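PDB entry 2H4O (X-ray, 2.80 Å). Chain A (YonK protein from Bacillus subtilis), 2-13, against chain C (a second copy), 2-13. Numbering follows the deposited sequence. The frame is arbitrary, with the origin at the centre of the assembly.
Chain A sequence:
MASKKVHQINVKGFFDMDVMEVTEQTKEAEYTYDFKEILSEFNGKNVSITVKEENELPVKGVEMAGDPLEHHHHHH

Chain A, residues 2-13: ASKKVHQINVKG
Chain C, residues 2-13: ASKKVHQINVKG

Antiparallel pairing of identical strands sets equivalent residues in reversed order across the ladder, as chains A and C of YonK illustrate. The hydrogen-bonded pairs carry the ladder. Val A6 N donates to Gln C8 O at 2.6 Å and Gln C8 N returns to Val A6 O at 2.8 Å; in the equivalent pair Gln A8 N reaches Val C6 O at 2.9 Å and Val C6 N reaches Gln A8 O at 2.8 Å. Outward, Asn C10 N to Lys A4 O is 2.8 Å and Lys A4 N to Asn C10 O 2.9 Å, while Asn A10 N to Lys C4 O and Lys C4 N to Asn A10 O are each 3.1 Å. Beyond them a serine hydroxyl substitutes for a carbonyl: Ser A3 OG, chi1 m, accepts from Lys C12 N at 3.1 Å, whereas Lys A12 N to Ser C3 OG is weak at 3.4 Å.

Residues 4-12 are extended, phi mostly -110 to -140° and psi 120 to 145°, with Lys A4 and Lys C4 near -165/165°. The N-to-C directions differ by 165° and the axes come within 4.7 Å; His A7 CA lies 4.6 Å from His C7 CA.

Side chains alternate. Lys A5, His A7, Ile A9, Lys C5, His C7 and Ile C9 share one face. Each histidine is t, chi2 near 50°; Lys A5 CG, chi1 t, meets the ring edge of His C7 at CE1, 3.7 Å. His C7 ND1 adds a weak bond to Val A6 O, 3.5 Å. Lys A4, Val A6, Gln A8, Asn A10 and their chain C equivalents line the other face; both Lys 4 side chains are p, t, t, t. Extended Gln A8 (t, t) gives NE2 to Asn A10 OD1 (chi1 m) at 3.0 Å.

Between the stretches 850 Å² is buried, both sides summed. Small Ser A3, apolar Ile A9 (chi1 m) and Val A11, its CB pointing away, are buried, as are their chain C equivalents.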

# COMPACT_ATOMS: atom_id res chain seq x y z
N ALA A 2 -5.48 -16.58 9.40
CA ALA A 2 -4.68 -15.41 8.92
C ALA A 2 -3.71 -14.90 9.98
O ALA A 2 -2.80 -14.10 9.71
CB ALA A 2 -5.62 -14.28 8.51
N SER A 3 -3.91 -15.35 11.21
CA SER A 3 -3.05 -14.95 12.30
C SER A 3 -1.66 -15.53 12.02
O SER A 3 -1.53 -16.66 11.59
CB SER A 3 -3.61 -15.51 13.59
OG SER A 3 -5.01 -15.26 13.62
N LYS A 4 -0.62 -14.74 12.26
CA LYS A 4 0.71 -15.21 12.01
C LYS A 4 1.75 -14.35 12.69
O LYS A 4 1.48 -13.24 13.14
CB LYS A 4 0.97 -15.21 10.52
CG LYS A 4 0.71 -13.90 9.85
CD LYS A 4 1.25 -13.91 8.43
CE LYS A 4 0.66 -12.75 7.63
NZ LYS A 4 1.45 -12.38 6.41
N LYS A 5 2.96 -14.90 12.76
CA LYS A 5 4.12 -14.23 13.32
C LYS A 5 5.03 -13.89 12.12
O LYS A 5 5.41 -14.75 11.36
CB LYS A 5 4.85 -15.18 14.28
CG LYS A 5 6.11 -14.61 14.91
CD LYS A 5 7.00 -15.69 15.51
CE LYS A 5 6.23 -16.59 16.45
NZ LYS A 5 6.95 -17.89 16.71
N VAL A 6 5.35 -12.63 11.94
CA VAL A 6 6.22 -12.27 10.85
C VAL A 6 7.56 -11.77 11.42
O VAL A 6 7.61 -11.17 12.48
CB VAL A 6 5.57 -11.21 9.97
CG2 VAL A 6 6.58 -10.60 9.09
N HIS A 7 8.65 -12.09 10.74
CA HIS A 7 9.99 -11.66 11.15
C HIS A 7 10.63 -11.18 9.86
O HIS A 7 10.80 -11.94 8.93
CB HIS A 7 10.79 -12.81 11.73
CG HIS A 7 12.24 -12.51 11.89
ND1 HIS A 7 12.70 -11.36 12.50
CD2 HIS A 7 13.35 -13.20 11.51
CE1 HIS A 7 14.03 -11.35 12.49
NE2 HIS A 7 14.44 -12.45 11.90
N GLN A 8 11.00 -9.91 9.80
CA GLN A 8 11.54 -9.38 8.58
C GLN A 8 12.79 -8.51 8.72
O GLN A 8 12.87 -7.75 9.67
CB GLN A 8 10.44 -8.60 7.88
CG GLN A 8 10.87 -7.96 6.65
CD GLN A 8 9.79 -7.22 5.98
OE1 GLN A 8 8.61 -7.62 6.03
NE2 GLN A 8 10.15 -6.14 5.31
N ILE A 9 13.75 -8.63 7.80
CA ILE A 9 14.95 -7.79 7.81
C ILE A 9 15.00 -6.93 6.54
O ILE A 9 14.77 -7.42 5.43
CB ILE A 9 16.23 -8.63 7.89
CG1 ILE A 9 16.46 -9.12 9.31
CG2 ILE A 9 17.41 -7.83 7.42
N ASN A 10 15.27 -5.63 6.71
CA ASN A 10 15.36 -4.68 5.61
C ASN A 10 16.78 -4.20 5.67
O ASN A 10 17.24 -3.88 6.73
CB ASN A 10 14.42 -3.47 5.81
CG ASN A 10 12.94 -3.86 5.77
OD1 ASN A 10 12.50 -4.76 6.47
ND2 ASN A 10 12.16 -3.15 4.95
N VAL A 11 17.45 -4.15 4.52
CA VAL A 11 18.83 -3.71 4.46
C VAL A 11 19.03 -2.87 3.21
O VAL A 11 18.84 -3.32 2.11
CB VAL A 11 19.82 -4.92 4.42
CG1 VAL A 11 21.17 -4.50 4.98
N LYS A 12 19.42 -1.63 3.38
CA LYS A 12 19.60 -0.75 2.25
C LYS A 12 21.01 -0.18 2.24
O LYS A 12 21.43 0.40 3.22
CB LYS A 12 18.59 0.41 2.32
N GLY A 13 21.73 -0.36 1.14
CA GLY A 13 23.08 0.15 1.03
C GLY A 13 23.86 -0.33 -0.19
O GLY A 13 23.33 -0.96 -1.08
N ALA C 2 18.02 3.35 7.62
CA ALA C 2 16.68 2.73 7.33
C ALA C 2 16.67 1.21 7.53
O ALA C 2 15.63 0.57 7.58
CB ALA C 2 16.24 3.05 5.88
N SER C 3 17.85 0.63 7.62
CA SER C 3 17.95 -0.79 7.83
C SER C 3 17.38 -1.11 9.19
O SER C 3 17.59 -0.40 10.14
CB SER C 3 19.41 -1.17 7.75
OG SER C 3 19.94 -0.58 6.59
N LYS C 4 16.63 -2.19 9.29
CA LYS C 4 16.06 -2.53 10.58
C LYS C 4 15.56 -3.95 10.61
O LYS C 4 15.42 -4.59 9.58
CB LYS C 4 14.90 -1.61 10.90
CG LYS C 4 13.85 -1.58 9.84
CD LYS C 4 12.60 -0.88 10.29
CE LYS C 4 11.79 -0.42 9.09
NZ LYS C 4 10.40 -0.05 9.44
N LYS C 5 15.30 -4.42 11.82
CA LYS C 5 14.81 -5.75 12.07
C LYS C 5 13.39 -5.52 12.56
O LYS C 5 13.15 -4.79 13.49
CB LYS C 5 15.66 -6.42 13.16
CG LYS C 5 15.16 -7.80 13.66
N VAL C 6 12.42 -6.12 11.89
CA VAL C 6 11.06 -5.96 12.30
C VAL C 6 10.53 -7.31 12.78
O VAL C 6 10.87 -8.36 12.23
CB VAL C 6 10.23 -5.42 11.13
CG2 VAL C 6 8.77 -5.60 11.44
N HIS C 7 9.73 -7.30 13.84
CA HIS C 7 9.13 -8.52 14.37
C HIS C 7 7.69 -8.17 14.59
O HIS C 7 7.39 -7.29 15.37
CB HIS C 7 9.75 -8.92 15.68
CG HIS C 7 8.96 -9.95 16.42
ND1 HIS C 7 8.52 -11.13 15.83
CD2 HIS C 7 8.51 -9.99 17.71
CE1 HIS C 7 7.85 -11.84 16.72
NE2 HIS C 7 7.83 -11.18 17.86
N GLN C 8 6.78 -8.87 13.94
CA GLN C 8 5.38 -8.54 14.05
C GLN C 8 4.45 -9.73 14.25
O GLN C 8 4.72 -10.80 13.75
CB GLN C 8 5.01 -7.76 12.79
CG GLN C 8 3.62 -7.28 12.75
CD GLN C 8 3.30 -6.58 11.48
OE1 GLN C 8 4.15 -5.86 10.93
NE2 GLN C 8 2.07 -6.75 11.00
N ILE C 9 3.36 -9.55 15.00
CA ILE C 9 2.35 -10.58 15.23
C ILE C 9 0.97 -10.07 14.74
O ILE C 9 0.56 -8.95 15.06
CB ILE C 9 2.24 -10.96 16.73
CG1 ILE C 9 3.41 -11.86 17.13
CG2 ILE C 9 0.95 -11.70 17.01
N ASN C 10 0.27 -10.86 13.94
CA ASN C 10 -1.06 -10.49 13.42
C ASN C 10 -1.98 -11.54 14.05
O ASN C 10 -1.65 -12.73 14.04
CB ASN C 10 -1.15 -10.64 11.90
CG ASN C 10 -0.27 -9.66 11.13
OD1 ASN C 10 0.93 -9.55 11.36
ND2 ASN C 10 -0.87 -8.96 10.19
N VAL C 11 -3.12 -11.12 14.61
CA VAL C 11 -4.04 -12.05 15.24
C VAL C 11 -5.43 -11.62 14.89
O VAL C 11 -5.83 -10.50 15.19
CB VAL C 11 -3.91 -12.06 16.76
CG1 VAL C 11 -4.35 -13.38 17.29
CG2 VAL C 11 -2.52 -11.78 17.18
N LYS C 12 -6.17 -12.50 14.24
CA LYS C 12 -7.51 -12.20 13.82
C LYS C 12 -8.46 -13.25 14.40
O LYS C 12 -8.22 -14.45 14.26
CB LYS C 12 -7.58 -12.19 12.29
CG LYS C 12 -8.97 -11.97 11.73
CD LYS C 12 -8.95 -11.66 10.23
CE LYS C 12 -10.30 -11.16 9.79
NZ LYS C 12 -10.26 -10.67 8.40
N GLY C 13 -9.52 -12.80 15.05
CA GLY C 13 -10.49 -13.71 15.62
C GLY C 13 -11.48 -13.03 16.57
O GLY C 13 -11.51 -11.79 16.69